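Local coordinates for histone FOLD protein (Methanopyrus kandleri, PDB 1F1E) that probably binds and compacts DNA as an archaeal histone, with two histone folds joined in one chain and two such chains in the assembly, at residues 13-16 with 17-20; 23-26 with 27-30; 36-39 with 40-44; 100-103 with 104-108; 123-126 with 127-131. One frame throughout, in Å; residues are numbered along the deposited sequence. Where two conformers were deposited one is given.

How the contacts relate
All five contacts are local and follow one another along the chain; none encloses a long loop, nests in another or crosses it. Contact 1 turns the chain out of helix 7-15. Contact 2 follows at the start of helix 25-51 and packs on contact 1 through L23. Contact 3 lies farther along that same helix. Contacts 4 and 5 sit at the two ends of helix 102-129, with centres about 34 Å apart. The long helices 25-51 and 102-129 bring the two histone regions together. Contact 3 touches contact 4 through Y108. At the other end of helix 102-129, contact 5 touches contact 1 through A123 and A124.

Contact 1. Residues 13-16 with 17-20; sequences IFRQ and GIGE
The F14 ring and the R15 guanidinium are the flat groups here, and I18 sends a different methyl to each. Its CG2 reaches the ring obliquely, 4.0 Å from F14 CE1. Its CD1 also comes obliquely to the guanidinium, but the closer touch is with the stem of the side chain, 3.6 Å from R15 CG. Farther out, F14 packs on L119 and A123 of helix 102-129, and R15 is drawn into a salt bridge with E11. With chi1 at 72°, CG1 of I18 stands between its own backbone N and carbonyl carbon, and this brings it within 3.6 Å of R15 O. The backbone makes a type I beta turn from R15 to I18 as the chain leaves the first helix of the histone fold. I18 N donates to R15 O at 3.0 Å, and G17 N donates to F14 O at 2.9 Å. Cutting I18 back to an alanine would remove both methyl contacts and is likely to open a gap beside the F14 ring and let the R15 stem move. One water joins R15 O to G19 O, and a second joins Q16 O to G19 N.

Contact 2. Residues 23-26 with 27-30; sequences LSQD and AKDT
This is a helix-start contact: L23 and S24 lead into helix 25-51 and pack on A27 and K28 in its first turn. L23 CD1 rests against A27 CB at 3.5 Å. The other methyl, CD2, meets K28 CG at 3.8 Å. The K28 chain runs back extended toward the strand, and its CE lies 3.5 Å from L23 O. Chi1 of -61° sets K28 CG beside its backbone N and starts the chain in that direction. Without the K28 arm, as with an alanine here, L23 CD2 and L23 O are likely to be less covered. K28 N donates to S24 O at 3.0 Å, and D29 N donates to Q25 O at 2.8 Å. D26 O takes two bonds, from T30 N and from T30 OG1, the latter at 2.8 Å. Chi1 of -59° sets T30 OG1 beside its own backbone N, within reach of D26 O, and the two donors arrive from opposite faces of the carbonyl plane. Outside the turn, S24 OG bonds to V135 O and D26 OD1 to G137 N. S24 is the N-cap of the long central helix, just after strand 22-23 pairs in parallel with strand 134-135; the two histone regions of one chain pair here as the two subunits of a histone-fold dimer do.

Contact 3. Residues 36-39 with 40-44; sequences PTMA and EYVAN
Y41 begins over the helix turn before it: its CB lies 3.4 Å from T37 O and 3.5 Å from M38 O. CG is anti to the backbone N (chi1 160°), which carries the ring outward from the helix. On the way CD2 passes M38 O at 4.0 Å, with that oxygen at the ring edge and near its plane. The ring goes on to L70, P149 and L154. At the tip, OH bonds to V69 O of the second subunit. Next in the chain, V42 lies alongside M38, a selenomethionine, and points the same way. In the conformer given, V42 CG2 touches M38 SE at 3.7 Å. The bend at chi2 (-88°) brings the selenium there. Both side chains face helix 102-129, M38 on T116 and V42 on L111. A kink lies at P36, whose N has no bond to the turn before. At the polar edge, a water donates to E40 OE1 at 2.9 Å and weakly to P36 O. Regular helical backbone bonds thus hold the turn, V42 N to M38 O at 2.9 Å among them, one apolar pair faces helix 102-129, and the buried tyrosine's hydroxyl is satisfied across the subunit boundary.

Contact 4. Residues 100-103 with 104-108; sequences ASSD and AVDLY
One water is gripped by S102, D103 and D106 at the start of helix 102-129. S102 OG donates to it, and it donates in turn to D103 OD1 and to D106 OD2 at 2.7 Å. Both water protons are therefore spent on carboxylates, whose oxygens D103 OD1 and D106 OD2 stay 4.5 Å apart. Each aspartate has CG beside its own backbone N, with chi1 near -71°, and this swings both carboxylates toward the water. D106 has a second and stronger partner, since its OD1 forms a salt bridge with R85. S101 is the N-cap of the helix. Its OG accepts from A104 N at 3.0 Å, with an N-H...O angle of 151°, and also lies 3.3 Å from A104 CB. S101 O takes V105 N at 3.1 Å, the first of the regular helical bonds. D106 N follows to S102 O and L107 N to D103 O. On the apolar side, V105 CG2 bridges from S101 O to the methyl of A100, with A100 CB 3.9 Å away. V105 continues onto V88 and R89 of helix 85-94, while A104 and L107 lean on L63 of helix 60-70. Y108 crosses to helix 25-51, where its OH bonds to A39 O. S101 also pairs through its backbone with L58, beside the parallel strands 57-58 and 99-100. D103, in the first turn, probably interacts favourably with the positive end of the helix, and the shared water and R85 would ease the charge of D106, one turn on.

Contact 5. Residues 123-126 with 127-131; sequences AAEY and ADEDG
Residues 123-129 form the last turns of helix 102-129, bonded in the regular i to i+4 pattern, and D130 and G131 lead out of it. D128 N donates to A124 O at 2.8 Å, with an N-H...O angle of 171°. The bonds become more bent toward the end: E129 N to E125 O makes 138°. E129 N also reaches Y126 O weakly, and D130 N donates to that same Y126 O at 3.2 Å. D130 is the first residue to leave helical backbone angles. G131 follows with a positive phi as the C-prime residue of a Schellman motif. Its N bonds to D128 O at 2.9 Å, and R132 N reaches back to A127 O. This turn ends the long central helix of the second histone region and leads toward strand 134-135.

Y126 and E129 run side by side on the helix surface. E129 CG lies beside its backbone N (chi1 -82°) and the chain runs on extended, which takes the carboxylate back to the Y126 ring. E129 OE1 sits at the ring edge, near its plane, 3.6 Å from Y126 CD1, and the carboxylate plane stands nearly square to the ring. The ring also packs on D139, K142 and Y146 of helix 137-147. The other E129 oxygen, OE2, lies 4.1 Å from E125 OE2, and the two carboxylates are turned at right angles. Their like charges probably repel, though E125 OE1 has a salt bridge to K122. D128 folds back over the preceding turn, its CG 3.3 Å from A124 O, and its OD1 forms a salt bridge with R21. D130 OD2 pairs with R132.

Contact 1. Residues 13-16 with 17-20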
loop_
_atom_site.group_PDB
_atom_site.type_symbol
_atom_site.label_atom_id
_atom_site.label_comp_id
_atom_site.label_asym_id
_atom_site.label_seq_id
_atom_site.Cartn_x
_atom_site.Cartn_y
_atom_site.Cartn_z
ATOM N N ILE A 13 2.728 -18.921 11.263
ATOM C CA ILE A 13 1.667 -18.134 10.671
ATOM C C ILE A 13 1.901 -18.103 9.169
ATOM O O ILE A 13 1.002 -18.279 8.370
ATOM C CB ILE A 13 1.562 -16.781 11.323
ATOM C CG1 ILE A 13 1.086 -16.892 12.774
ATOM C CG2 ILE A 13 0.671 -15.842 10.557
ATOM C CD1 ILE A 13 1.421 -15.648 13.603
ATOM N N PHE A 14 3.132 -17.807 8.765
ATOM C CA PHE A 14 3.424 -17.807 7.317
ATOM C C PHE A 14 3.099 -19.155 6.703
ATOM O O PHE A 14 2.524 -19.262 5.620
ATOM C CB PHE A 14 4.897 -17.484 7.150
ATOM C CG PHE A 14 5.343 -17.352 5.728
ATOM C CD1 PHE A 14 5.915 -18.391 5.059
ATOM C CD2 PHE A 14 5.159 -16.148 5.050
ATOM C CE1 PHE A 14 6.344 -18.287 3.745
ATOM C CE2 PHE A 14 5.545 -16.048 3.750
ATOM C CZ PHE A 14 6.138 -17.104 3.095
ATOM N N ARG A 15 3.482 -20.209 7.441
ATOM C CA ARG A 15 3.267 -21.560 6.913
ATOM C C ARG A 15 1.802 -21.923 6.788
ATOM O O ARG A 15 1.357 -22.768 6.006
ATOM C CB ARG A 15 4.027 -22.526 7.842
ATOM C CG ARG A 15 4.702 -23.717 7.322
ATOM C CD ARG A 15 5.248 -24.554 8.470
ATOM N NE ARG A 15 6.711 -24.458 8.571
ATOM C CZ ARG A 15 7.506 -25.113 7.720
ATOM N NH1 ARG A 15 8.821 -25.020 7.837
ATOM N NH2 ARG A 15 6.998 -25.856 6.744
ATOM N N GLN A 16 0.902 -21.267 7.508
ATOM C CA GLN A 16 -0.510 -21.462 7.339
ATOM C C GLN A 16 -0.934 -21.167 5.916
ATOM O O GLN A 16 -1.931 -21.687 5.449
ATOM C CB GLN A 16 -1.346 -20.497 8.198
ATOM C CG GLN A 16 -1.251 -20.805 9.671
ATOM C CD GLN A 16 -1.857 -19.796 10.617
ATOM O OE1 GLN A 16 -1.822 -19.962 11.824
ATOM N NE2 GLN A 16 -2.425 -18.723 10.086
ATOM N N GLY A 17 -0.165 -20.336 5.216
ATOM C CA GLY A 17 -0.541 -20.020 3.861
ATOM C C GLY A 17 0.161 -20.877 2.835
ATOM O O GLY A 17 -0.109 -20.670 1.644
ATOM N N ILE A 18 1.058 -21.798 3.191
ATOM C CA ILE A 18 1.750 -22.508 2.110
ATOM C C ILE A 18 1.225 -23.910 1.905
ATOM O O ILE A 18 1.819 -24.710 1.195
ATOM C CB ILE A 18 3.304 -22.492 2.289
ATOM C CG1 ILE A 18 3.797 -23.380 3.407
ATOM C CG2 ILE A 18 3.710 -21.027 2.384
ATOM C CD1 ILE A 18 5.239 -23.363 3.819
ATOM N N GLY A 19 0.104 -24.328 2.449
ATOM C CA GLY A 19 -0.366 -25.684 2.389
ATOM C C GLY A 19 0.698 -26.645 2.860
ATOM O O GLY A 19 1.373 -26.474 3.872
ATOM N N GLU A 20 0.831 -27.689 2.044
ATOM C CA GLU A 20 1.728 -28.772 2.423
ATOM C C GLU A 20 3.140 -28.549 1.915
ATOM O O GLU A 20 4.066 -29.337 2.094
ATOM C CB GLU A 20 1.046 -30.064 1.944
HETATM O O HOH W 1 0.146 -24.955 5.838
HETATM O O HOH W 2 -2.232 -23.089 3.131
#

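Contact 2. Residues 23-26 with 27-30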
loop_
_atom_site.group_PDB
_atom_site.type_symbol
_atom_site.label_atom_id
_atom_site.label_comp_id
_atom_site.label_asym_id
_atom_site.label_seq_id
_atom_site.Cartn_x
_atom_site.Cartn_y
_atom_site.Cartn_z
ATOM N N LEU A 23 9.446 -25.322 3.530
ATOM C CA LEU A 23 9.901 -23.934 3.665
ATOM C C LEU A 23 11.403 -23.935 3.849
ATOM O O LEU A 23 11.915 -24.568 4.807
ATOM C CB LEU A 23 9.179 -23.305 4.845
ATOM C CG LEU A 23 9.340 -21.787 5.044
ATOM C CD1 LEU A 23 8.825 -21.013 3.812
ATOM C CD2 LEU A 23 8.644 -21.377 6.312
ATOM N N SER A 24 12.134 -23.306 2.928
ATOM C CA SER A 24 13.594 -23.305 3.092
ATOM C C SER A 24 14.054 -22.313 4.173
ATOM O O SER A 24 13.351 -21.402 4.618
ATOM C CB SER A 24 14.249 -22.934 1.765
ATOM O OG SER A 24 14.000 -21.616 1.390
ATOM N N GLN A 25 15.321 -22.482 4.584
ATOM C CA GLN A 25 15.894 -21.556 5.540
ATOM C C GLN A 25 15.947 -20.148 4.953
ATOM O O GLN A 25 15.737 -19.209 5.693
ATOM C CB GLN A 25 17.307 -22.115 5.811
ATOM C CG GLN A 25 17.923 -21.751 7.126
ATOM C CD GLN A 25 16.929 -21.959 8.259
ATOM O OE1 GLN A 25 16.709 -23.099 8.702
ATOM N NE2 GLN A 25 16.353 -20.854 8.701
ATOM N N ASP A 26 16.269 -19.955 3.669
ATOM C CA ASP A 26 16.395 -18.565 3.169
ATOM C C ASP A 26 15.039 -17.863 3.143
ATOM O O ASP A 26 14.916 -16.647 3.273
ATOM C CB ASP A 26 17.084 -18.471 1.833
ATOM C CG ASP A 26 16.615 -19.206 0.633
ATOM O OD1 ASP A 26 15.597 -19.938 0.654
ATOM O OD2 ASP A 26 17.357 -19.049 -0.360
ATOM N N ALA A 27 13.959 -18.589 3.050
ATOM C CA ALA A 27 12.592 -18.164 3.134
ATOM C C ALA A 27 12.323 -17.783 4.575
ATOM O O ALA A 27 11.727 -16.720 4.776
ATOM C CB ALA A 27 11.637 -19.234 2.676
ATOM N N LYS A 28 12.746 -18.614 5.510
ATOM C CA LYS A 28 12.534 -18.210 6.897
ATOM C C LYS A 28 13.327 -16.944 7.150
ATOM O O LYS A 28 12.872 -16.023 7.833
ATOM C CB LYS A 28 12.938 -19.356 7.837
ATOM C CG LYS A 28 12.145 -20.615 7.644
ATOM C CD LYS A 28 12.651 -21.804 8.457
ATOM C CE LYS A 28 12.056 -23.096 7.977
ATOM N NZ LYS A 28 12.409 -24.276 8.810
ATOM N N ASP A 29 14.565 -16.837 6.660
ATOM C CA ASP A 29 15.379 -15.669 6.887
ATOM C C ASP A 29 14.647 -14.411 6.398
ATOM O O ASP A 29 14.610 -13.353 7.051
ATOM C CB ASP A 29 16.669 -15.729 6.123
ATOM C CG ASP A 29 17.848 -16.553 6.514
ATOM O OD1 ASP A 29 17.901 -16.920 7.688
ATOM O OD2 ASP A 29 18.679 -16.817 5.628
ATOM N N THR A 30 14.062 -14.618 5.218
ATOM C CA THR A 30 13.355 -13.438 4.650
ATOM C C THR A 30 12.192 -12.935 5.475
ATOM O O THR A 30 12.008 -11.741 5.733
ATOM C CB THR A 30 12.896 -13.765 3.238
ATOM O OG1 THR A 30 14.073 -14.100 2.459
ATOM C CG2 THR A 30 12.280 -12.564 2.565
#

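Contact 3. Residues 36-39 with 40-44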
loop_
_atom_site.group_PDB
_atom_site.type_symbol
_atom_site.label_atom_id
_atom_site.label_comp_id
_atom_site.label_asym_id
_atom_site.label_seq_id
_atom_site.Cartn_x
_atom_site.Cartn_y
_atom_site.Cartn_z
ATOM N N PRO A 36 8.510 -8.454 11.160
ATOM C CA PRO A 36 8.533 -7.384 12.159
ATOM C C PRO A 36 8.532 -6.002 11.553
ATOM O O PRO A 36 7.952 -5.080 12.110
ATOM C CB PRO A 36 9.845 -7.702 12.930
ATOM C CG PRO A 36 10.065 -9.144 12.697
ATOM C CD PRO A 36 9.670 -9.375 11.271
ATOM N N THR A 37 9.196 -5.788 10.428
ATOM C CA THR A 37 9.183 -4.492 9.754
ATOM C C THR A 37 7.797 -4.149 9.243
ATOM O O THR A 37 7.335 -3.024 9.396
ATOM C CB THR A 37 10.183 -4.546 8.576
ATOM O OG1 THR A 37 11.504 -4.592 9.103
ATOM C CG2 THR A 37 10.109 -3.324 7.706
HETATM N N MSE A 38 7.099 -5.183 8.667
HETATM C CA MSE A 38 5.715 -5.001 8.256
HETATM C C MSE A 38 4.819 -4.684 9.432
HETATM O O MSE A 38 3.981 -3.804 9.342
HETATM C CB MSE A 38 5.213 -6.228 7.503
HETATM C CG MSE A 38 3.796 -6.122 7.077
HETATM SE SE MSE A 38 2.571 -6.688 8.285
HETATM C CE MSE A 38 2.883 -8.433 8.383
ATOM N N ALA A 39 4.973 -5.381 10.529
ATOM C CA ALA A 39 4.155 -5.114 11.700
ATOM C C ALA A 39 4.344 -3.690 12.169
ATOM O O ALA A 39 3.383 -3.002 12.555
ATOM C CB ALA A 39 4.442 -6.109 12.815
ATOM N N GLU A 40 5.598 -3.204 12.162
ATOM C CA GLU A 40 5.873 -1.839 12.579
ATOM C C GLU A 40 5.277 -0.836 11.616
ATOM O O GLU A 40 4.720 0.180 12.042
ATOM C CB GLU A 40 7.393 -1.694 12.753
ATOM C CG GLU A 40 7.796 -0.312 13.163
ATOM C CD GLU A 40 9.178 -0.206 13.761
ATOM O OE1 GLU A 40 9.894 -1.186 13.756
ATOM O OE2 GLU A 40 9.464 0.870 14.253
ATOM N N TYR A 41 5.395 -1.091 10.336
ATOM C CA TYR A 41 4.831 -0.271 9.314
ATOM C C TYR A 41 3.318 -0.131 9.508
ATOM O O TYR A 41 2.735 0.927 9.434
ATOM C CB TYR A 41 5.189 -0.868 7.935
ATOM C CG TYR A 41 4.261 -0.365 6.853
ATOM C CD1 TYR A 41 4.357 0.853 6.220
ATOM C CD2 TYR A 41 3.244 -1.185 6.419
ATOM C CE1 TYR A 41 3.461 1.203 5.245
ATOM C CE2 TYR A 41 2.322 -0.851 5.440
ATOM C CZ TYR A 41 2.462 0.382 4.849
ATOM O OH TYR A 41 1.553 0.740 3.861
ATOM N N VAL A 42 2.660 -1.272 9.778
ATOM C CA VAL A 42 1.223 -1.304 9.974
ATOM C C VAL A 42 0.866 -0.547 11.236
ATOM O O VAL A 42 -0.089 0.208 11.267
ATOM C CB VAL A 42 0.655 -2.711 9.998
ATOM C CG1 VAL A 42 -0.812 -2.692 10.316
ATOM C CG2 VAL A 42 0.872 -3.374 8.626
ATOM N N ALA A 43 1.622 -0.662 12.276
ATOM C CA ALA A 43 1.348 0.065 13.523
ATOM C C ALA A 43 1.514 1.578 13.323
ATOM O O ALA A 43 0.675 2.390 13.789
ATOM C CB ALA A 43 2.257 -0.462 14.597
ATOM N N ASN A 44 2.573 1.970 12.585
ATOM C CA ASN A 44 2.739 3.390 12.272
ATOM C C ASN A 44 1.599 3.891 11.406
ATOM O O ASN A 44 1.119 5.004 11.607
ATOM C CB ASN A 44 4.097 3.663 11.593
HETATM O O HOH W 3 10.810 -3.945 13.663
#

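Contact 4. Residues 100-103 with 104-108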
loop_
_atom_site.group_PDB
_atom_site.type_symbol
_atom_site.label_atom_id
_atom_site.label_comp_id
_atom_site.label_asym_id
_atom_site.label_seq_id
_atom_site.Cartn_x
_atom_site.Cartn_y
_atom_site.Cartn_z
ATOM N N ALA A 100 -5.650 2.273 23.145
ATOM C CA ALA A 100 -6.331 1.450 22.147
ATOM C C ALA A 100 -7.421 0.651 22.851
ATOM O O ALA A 100 -7.291 0.266 23.997
ATOM C CB ALA A 100 -5.304 0.527 21.518
ATOM N N SER A 101 -8.471 0.352 22.103
ATOM C CA SER A 101 -9.452 -0.573 22.584
ATOM C C SER A 101 -8.995 -2.005 22.402
ATOM O O SER A 101 -8.134 -2.312 21.596
ATOM C CB SER A 101 -10.777 -0.399 21.876
ATOM O OG SER A 101 -10.641 -0.966 20.564
ATOM N N SER A 102 -9.558 -2.942 23.158
ATOM C CA SER A 102 -9.181 -4.333 23.000
ATOM C C SER A 102 -9.516 -4.837 21.603
ATOM O O SER A 102 -8.698 -5.535 21.021
ATOM C CB SER A 102 -9.895 -5.145 24.063
ATOM O OG SER A 102 -9.633 -6.517 23.921
ATOM N N ASP A 103 -10.659 -4.465 21.063
ATOM C CA ASP A 103 -11.007 -4.857 19.722
ATOM C C ASP A 103 -10.046 -4.268 18.666
ATOM O O ASP A 103 -9.762 -4.890 17.643
ATOM C CB ASP A 103 -12.455 -4.407 19.366
ATOM C CG ASP A 103 -13.490 -5.219 20.103
ATOM O OD1 ASP A 103 -13.138 -6.223 20.752
ATOM O OD2 ASP A 103 -14.647 -4.765 20.024
ATOM N N ALA A 104 -9.511 -3.111 18.883
ATOM C CA ALA A 104 -8.515 -2.541 17.960
ATOM C C ALA A 104 -7.238 -3.362 17.958
ATOM O O ALA A 104 -6.694 -3.638 16.920
ATOM C CB ALA A 104 -8.196 -1.089 18.343
ATOM N N VAL A 105 -6.791 -3.680 19.184
ATOM C CA VAL A 105 -5.607 -4.550 19.296
ATOM C C VAL A 105 -5.850 -5.873 18.597
ATOM O O VAL A 105 -4.975 -6.326 17.865
ATOM C CB VAL A 105 -5.207 -4.696 20.759
ATOM C CG1 VAL A 105 -4.060 -5.678 20.890
ATOM C CG2 VAL A 105 -4.855 -3.319 21.343
ATOM N N ASP A 106 -7.008 -6.479 18.817
ATOM C CA ASP A 106 -7.253 -7.739 18.182
ATOM C C ASP A 106 -7.292 -7.601 16.668
ATOM O O ASP A 106 -6.857 -8.547 15.982
ATOM C CB ASP A 106 -8.589 -8.298 18.663
ATOM C CG ASP A 106 -8.610 -8.778 20.065
ATOM O OD1 ASP A 106 -7.518 -8.896 20.651
ATOM O OD2 ASP A 106 -9.718 -9.099 20.555
ATOM N N LEU A 107 -7.872 -6.534 16.165
ATOM C CA LEU A 107 -7.934 -6.395 14.693
ATOM C C LEU A 107 -6.566 -6.090 14.133
ATOM O O LEU A 107 -6.267 -6.598 13.034
ATOM C CB LEU A 107 -9.039 -5.427 14.278
ATOM C CG LEU A 107 -9.244 -5.371 12.749
ATOM C CD1 LEU A 107 -9.550 -6.717 12.154
ATOM C CD2 LEU A 107 -10.380 -4.373 12.536
ATOM N N TYR A 108 -5.735 -5.330 14.823
ATOM C CA TYR A 108 -4.338 -5.163 14.381
ATOM C C TYR A 108 -3.629 -6.510 14.319
ATOM O O TYR A 108 -2.923 -6.832 13.342
ATOM C CB TYR A 108 -3.656 -4.225 15.357
ATOM C CG TYR A 108 -2.162 -4.181 15.100
ATOM C CD1 TYR A 108 -1.628 -3.554 13.991
ATOM C CD2 TYR A 108 -1.293 -4.797 15.939
ATOM C CE1 TYR A 108 -0.264 -3.555 13.805
ATOM C CE2 TYR A 108 0.073 -4.823 15.776
ATOM C CZ TYR A 108 0.589 -4.185 14.659
ATOM O OH TYR A 108 1.918 -4.208 14.496
HETATM O O HOH W 4 -11.277 -7.656 22.144
#

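Contact 5. Residues 123-126 with 127-131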
loop_
_atom_site.group_PDB
_atom_site.type_symbol
_atom_site.label_atom_id
_atom_site.label_comp_id
_atom_site.label_asym_id
_atom_site.label_seq_id
_atom_site.Cartn_x
_atom_site.Cartn_y
_atom_site.Cartn_z
ATOM N N ALA A 123 3.746 -16.420 -1.850
ATOM C CA ALA A 123 5.028 -17.102 -2.057
ATOM C C ALA A 123 4.808 -18.520 -2.610
ATOM O O ALA A 123 5.582 -18.969 -3.447
ATOM C CB ALA A 123 5.796 -17.104 -0.732
ATOM N N ALA A 124 3.782 -19.208 -2.120
ATOM C CA ALA A 124 3.435 -20.558 -2.548
ATOM C C ALA A 124 3.105 -20.523 -4.034
ATOM O O ALA A 124 3.526 -21.387 -4.838
ATOM C CB ALA A 124 2.346 -21.168 -1.707
ATOM N N GLU A 125 2.404 -19.475 -4.427
ATOM C CA GLU A 125 2.043 -19.326 -5.822
ATOM C C GLU A 125 3.282 -19.183 -6.692
ATOM O O GLU A 125 3.382 -19.758 -7.786
ATOM C CB GLU A 125 1.075 -18.133 -5.952
ATOM C CG GLU A 125 0.852 -17.721 -7.397
ATOM C CD GLU A 125 -0.082 -16.535 -7.531
ATOM O OE1 GLU A 125 -0.484 -15.843 -6.580
ATOM O OE2 GLU A 125 -0.414 -16.307 -8.717
ATOM N N TYR A 126 4.279 -18.445 -6.221
ATOM C CA TYR A 126 5.526 -18.341 -7.000
ATOM C C TYR A 126 6.288 -19.653 -7.039
ATOM O O TYR A 126 6.880 -20.003 -8.072
ATOM C CB TYR A 126 6.367 -17.217 -6.461
ATOM C CG TYR A 126 5.894 -15.810 -6.822
ATOM C CD1 TYR A 126 5.699 -15.464 -8.187
ATOM C CD2 TYR A 126 5.616 -14.864 -5.882
ATOM C CE1 TYR A 126 5.257 -14.169 -8.468
ATOM C CE2 TYR A 126 5.190 -13.577 -6.185
ATOM C CZ TYR A 126 5.006 -13.235 -7.495
ATOM O OH TYR A 126 4.592 -11.980 -7.817
ATOM N N ALA A 127 6.271 -20.408 -5.929
ATOM C CA ALA A 127 6.933 -21.705 -6.008
ATOM C C ALA A 127 6.241 -22.609 -7.010
ATOM O O ALA A 127 6.870 -23.359 -7.759
ATOM C CB ALA A 127 6.891 -22.322 -4.635
ATOM N N ASP A 128 4.915 -22.604 -6.985
ATOM C CA ASP A 128 4.163 -23.365 -7.993
ATOM C C ASP A 128 4.606 -22.999 -9.381
ATOM O O ASP A 128 4.746 -23.841 -10.254
ATOM C CB ASP A 128 2.692 -22.997 -7.818
ATOM C CG ASP A 128 2.021 -23.681 -6.643
ATOM O OD1 ASP A 128 2.691 -24.525 -5.984
ATOM O OD2 ASP A 128 0.827 -23.388 -6.391
ATOM N N GLU A 129 4.850 -21.702 -9.612
ATOM C CA GLU A 129 5.119 -21.251 -10.968
ATOM C C GLU A 129 6.409 -21.884 -11.459
ATOM O O GLU A 129 6.541 -22.105 -12.655
ATOM C CB GLU A 129 5.215 -19.723 -11.087
ATOM C CG GLU A 129 3.867 -19.030 -11.201
ATOM C CD GLU A 129 3.992 -17.510 -11.213
ATOM O OE1 GLU A 129 5.135 -16.998 -11.366
ATOM O OE2 GLU A 129 2.951 -16.817 -11.089
ATOM N N ASP A 130 7.263 -22.148 -10.480
ATOM C CA ASP A 130 8.558 -22.725 -10.854
ATOM C C ASP A 130 8.573 -24.234 -10.674
ATOM O O ASP A 130 9.638 -24.843 -10.690
ATOM C CB ASP A 130 9.631 -22.038 -10.022
ATOM C CG ASP A 130 11.020 -22.420 -10.515
ATOM O OD1 ASP A 130 11.112 -22.623 -11.753
ATOM O OD2 ASP A 130 11.954 -22.533 -9.687
ATOM N N GLY A 131 7.411 -24.858 -10.520
ATOM C CA GLY A 131 7.268 -26.283 -10.289
ATOM C C GLY A 131 8.078 -26.722 -9.085
ATOM O O GLY A 131 8.783 -27.738 -9.136
#